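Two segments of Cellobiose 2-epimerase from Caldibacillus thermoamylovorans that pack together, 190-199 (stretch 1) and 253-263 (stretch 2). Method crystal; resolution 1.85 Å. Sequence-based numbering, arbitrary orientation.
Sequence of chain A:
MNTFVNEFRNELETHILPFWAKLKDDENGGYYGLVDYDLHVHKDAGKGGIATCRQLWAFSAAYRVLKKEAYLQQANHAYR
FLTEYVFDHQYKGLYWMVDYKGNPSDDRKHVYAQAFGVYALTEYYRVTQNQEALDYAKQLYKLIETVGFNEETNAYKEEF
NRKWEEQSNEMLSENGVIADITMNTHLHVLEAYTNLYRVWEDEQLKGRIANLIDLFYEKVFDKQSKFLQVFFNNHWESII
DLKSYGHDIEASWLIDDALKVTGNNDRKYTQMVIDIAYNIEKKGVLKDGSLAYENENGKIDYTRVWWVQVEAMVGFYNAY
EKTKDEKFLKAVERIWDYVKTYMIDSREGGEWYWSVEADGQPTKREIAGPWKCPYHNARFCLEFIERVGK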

# COMPACT_ATOMS: atom_id res chain seq x y z
N LEU A 190 -10.36 -1.31 1.25
CA LEU A 190 -10.71 -0.36 2.31
C LEU A 190 -9.92 0.94 2.19
O LEU A 190 -10.47 2.03 2.29
CB LEU A 190 -10.50 -1.06 3.65
CG LEU A 190 -10.75 -0.21 4.90
CD1 LEU A 190 -12.18 0.30 4.99
CD2 LEU A 190 -10.46 -1.08 6.08
N GLU A 191 -8.61 0.83 1.95
CA GLU A 191 -7.74 1.98 1.80
C GLU A 191 -8.27 2.88 0.67
O GLU A 191 -8.37 4.08 0.82
CB GLU A 191 -6.34 1.44 1.50
CG GLU A 191 -5.30 2.46 1.07
CD GLU A 191 -4.02 1.76 0.64
OE1 GLU A 191 -4.11 0.89 -0.26
OE2 GLU A 191 -2.97 2.02 1.23
N ALA A 192 -8.54 2.27 -0.49
CA ALA A 192 -9.00 3.00 -1.66
C ALA A 192 -10.34 3.69 -1.39
O ALA A 192 -10.55 4.87 -1.70
CB ALA A 192 -9.12 2.00 -2.77
N TYR A 193 -11.26 2.94 -0.81
CA TYR A 193 -12.60 3.45 -0.57
C TYR A 193 -12.60 4.57 0.46
O TYR A 193 -13.41 5.48 0.34
CB TYR A 193 -13.53 2.34 -0.08
CG TYR A 193 -14.04 1.39 -1.16
CD1 TYR A 193 -13.51 1.38 -2.44
CD2 TYR A 193 -15.05 0.49 -0.87
CE1 TYR A 193 -13.99 0.52 -3.41
CE2 TYR A 193 -15.55 -0.38 -1.83
CZ TYR A 193 -15.03 -0.34 -3.11
OH TYR A 193 -15.51 -1.23 -4.05
N THR A 194 -11.72 4.49 1.47
CA THR A 194 -11.52 5.62 2.39
C THR A 194 -11.22 6.90 1.62
O THR A 194 -11.82 7.96 1.90
CB THR A 194 -10.40 5.32 3.37
OG1 THR A 194 -10.86 4.16 4.05
CG2 THR A 194 -10.17 6.42 4.39
N ASN A 195 -10.33 6.82 0.63
CA ASN A 195 -9.90 7.98 -0.13
C ASN A 195 -11.01 8.48 -1.05
O ASN A 195 -11.15 9.70 -1.28
CB ASN A 195 -8.57 7.70 -0.84
CG ASN A 195 -7.63 8.88 -0.83
OD1 ASN A 195 -7.45 9.54 0.21
ND2 ASN A 195 -7.02 9.18 -1.97
N LEU A 196 -11.81 7.54 -1.56
CA LEU A 196 -12.92 7.87 -2.44
C LEU A 196 -13.95 8.67 -1.65
O LEU A 196 -14.46 9.69 -2.12
CB LEU A 196 -13.51 6.61 -3.07
CG LEU A 196 -14.68 6.80 -4.05
CD1 LEU A 196 -14.38 7.76 -5.19
CD2 LEU A 196 -15.14 5.48 -4.61
N TYR A 197 -14.21 8.23 -0.41
CA TYR A 197 -15.23 8.87 0.42
C TYR A 197 -14.80 10.29 0.80
O TYR A 197 -15.64 11.17 0.95
CB TYR A 197 -15.53 7.98 1.63
CG TYR A 197 -16.74 8.48 2.40
CD1 TYR A 197 -18.03 8.14 2.02
CD2 TYR A 197 -16.58 9.39 3.44
CE1 TYR A 197 -19.13 8.64 2.69
CE2 TYR A 197 -17.68 9.87 4.15
CZ TYR A 197 -18.95 9.50 3.76
OH TYR A 197 -20.01 10.00 4.45
N ARG A 198 -13.48 10.53 0.93
CA ARG A 198 -12.97 11.87 1.14
C ARG A 198 -13.41 12.80 0.02
O ARG A 198 -13.52 14.00 0.21
CB ARG A 198 -11.44 11.94 1.23
CG ARG A 198 -10.84 11.27 2.46
CD ARG A 198 -9.33 11.46 2.46
NE ARG A 198 -8.69 11.06 3.73
CZ ARG A 198 -8.10 9.90 4.00
NH1 ARG A 198 -7.83 9.00 3.06
NH2 ARG A 198 -7.80 9.65 5.26
N VAL A 199 -13.60 12.27 -1.18
CA VAL A 199 -13.79 13.11 -2.35
C VAL A 199 -15.22 13.04 -2.89
O VAL A 199 -15.60 13.85 -3.73
CB VAL A 199 -12.68 12.54 -3.27
CG1 VAL A 199 -13.12 12.11 -4.65
CG2 VAL A 199 -11.46 13.44 -3.26
N TRP A 253 -3.60 1.51 11.30
CA TRP A 253 -3.81 2.93 11.10
C TRP A 253 -4.67 3.22 9.87
O TRP A 253 -5.39 4.22 9.87
CB TRP A 253 -2.49 3.70 11.07
CG TRP A 253 -1.68 3.60 9.81
CD1 TRP A 253 -0.69 2.70 9.54
CD2 TRP A 253 -1.75 4.48 8.67
NE1 TRP A 253 -0.19 2.92 8.28
CE2 TRP A 253 -0.79 4.01 7.74
CE3 TRP A 253 -2.51 5.60 8.35
CZ2 TRP A 253 -0.59 4.65 6.52
CZ3 TRP A 253 -2.31 6.22 7.13
CH2 TRP A 253 -1.33 5.78 6.25
N LEU A 254 -4.65 2.32 8.87
CA LEU A 254 -5.58 2.45 7.75
C LEU A 254 -7.04 2.22 8.18
O LEU A 254 -7.91 2.98 7.79
CB LEU A 254 -5.22 1.51 6.60
CG LEU A 254 -3.91 1.82 5.86
CD1 LEU A 254 -3.69 0.82 4.76
CD2 LEU A 254 -3.84 3.24 5.30
N ILE A 255 -7.31 1.20 8.99
CA ILE A 255 -8.67 1.03 9.51
C ILE A 255 -9.05 2.29 10.30
O ILE A 255 -10.17 2.84 10.15
CB ILE A 255 -8.79 -0.27 10.32
CG1 ILE A 255 -8.67 -1.49 9.41
CG2 ILE A 255 -10.09 -0.30 11.14
CD1 ILE A 255 -8.33 -2.79 10.12
N ASP A 256 -8.11 2.80 11.10
CA ASP A 256 -8.41 3.99 11.90
C ASP A 256 -8.78 5.17 11.01
O ASP A 256 -9.73 5.90 11.28
CB ASP A 256 -7.24 4.39 12.80
CG ASP A 256 -7.65 5.18 14.04
OD1 ASP A 256 -8.84 5.12 14.39
OD2 ASP A 256 -6.79 5.86 14.60
N ASP A 257 -8.03 5.36 9.91
CA ASP A 257 -8.39 6.40 8.97
C ASP A 257 -9.79 6.17 8.43
O ASP A 257 -10.51 7.14 8.21
CB ASP A 257 -7.43 6.51 7.81
CG ASP A 257 -6.33 7.53 7.99
OD1 ASP A 257 -6.12 8.00 9.13
OD2 ASP A 257 -5.73 7.88 6.97
N ALA A 258 -10.17 4.90 8.22
CA ALA A 258 -11.50 4.61 7.69
C ALA A 258 -12.57 4.99 8.73
O ALA A 258 -13.57 5.64 8.41
CB ALA A 258 -11.59 3.14 7.31
N LEU A 259 -12.29 4.65 9.99
CA LEU A 259 -13.11 5.10 11.12
C LEU A 259 -13.26 6.62 11.14
O LEU A 259 -14.39 7.10 11.29
CB LEU A 259 -12.53 4.55 12.41
CG LEU A 259 -12.59 3.03 12.58
CD1 LEU A 259 -11.93 2.65 13.90
CD2 LEU A 259 -14.00 2.49 12.48
N LYS A 260 -12.16 7.36 11.04
CA LYS A 260 -12.18 8.81 11.16
C LYS A 260 -12.95 9.46 10.01
O LYS A 260 -13.73 10.40 10.24
CB LYS A 260 -10.77 9.41 11.19
CG LYS A 260 -9.90 9.05 12.39
CD LYS A 260 -8.40 9.18 12.14
CE LYS A 260 -7.62 8.59 13.25
NZ LYS A 260 -6.17 8.53 13.08
N VAL A 261 -12.71 9.01 8.77
CA VAL A 261 -13.33 9.61 7.59
C VAL A 261 -14.84 9.39 7.59
O VAL A 261 -15.60 10.22 7.10
CB VAL A 261 -12.65 9.03 6.33
CG1 VAL A 261 -13.44 9.23 5.05
CG2 VAL A 261 -11.23 9.56 6.15
N THR A 262 -15.31 8.28 8.15
CA THR A 262 -16.73 8.00 8.14
C THR A 262 -17.43 8.28 9.49
O THR A 262 -18.63 8.02 9.60
CB THR A 262 -16.97 6.55 7.72
OG1 THR A 262 -16.44 5.66 8.70
CG2 THR A 262 -16.40 6.26 6.34
N GLY A 263 -16.72 8.74 10.52
CA GLY A 263 -17.35 9.08 11.80
C GLY A 263 -17.82 7.85 12.56
O GLY A 263 -18.77 7.90 13.34
O HOH W 1 -8.29 3.69 5.01

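Helices that run side by side often place one ionic pair at the margin of a largely apolar seam, and this pair from cellobiose 2-epimerase is a compact example. The single direct hydrogen bond between the stretches, also a salt bridge, runs from Arg198 NH2 to Asp257 OD2 at 3.2 Å. The carboxylate oxygen lies near the guanidinium plane, where the N-H bonds point, leaving a face free for Val261 CG2, 3.5 Å from Arg198 NH2. Within its own helix, Arg198 NH1 donates to Asn195 OD1 at 2.9 Å, which helps hold the group in place.

A second polar link is indirect. One water donates to Thr194 OG1 (2.8 Å) and to Leu254 O (2.9 Å), while Thr194 OG1 gives its own proton to Leu190 O, 2.8 Å away.

Around these links the helices run roughly parallel, at 27°, with axes 9.5 Å apart at closest approach. They come nearest in register at Thr194 and Ala258, whose CA atoms are 5.4 Å apart; the Ala258 side chain ends at CB, which lies 3.5 Å from Thr194 OG1. Leu190 packs CD1 against Ala258 CB (3.7 Å) and CD2 against Ile255 CG1 (3.8 Å). Toward the C-terminal ends, Val261 CG1 meets the edge of the Tyr197 ring, 3.5 Å from CD2.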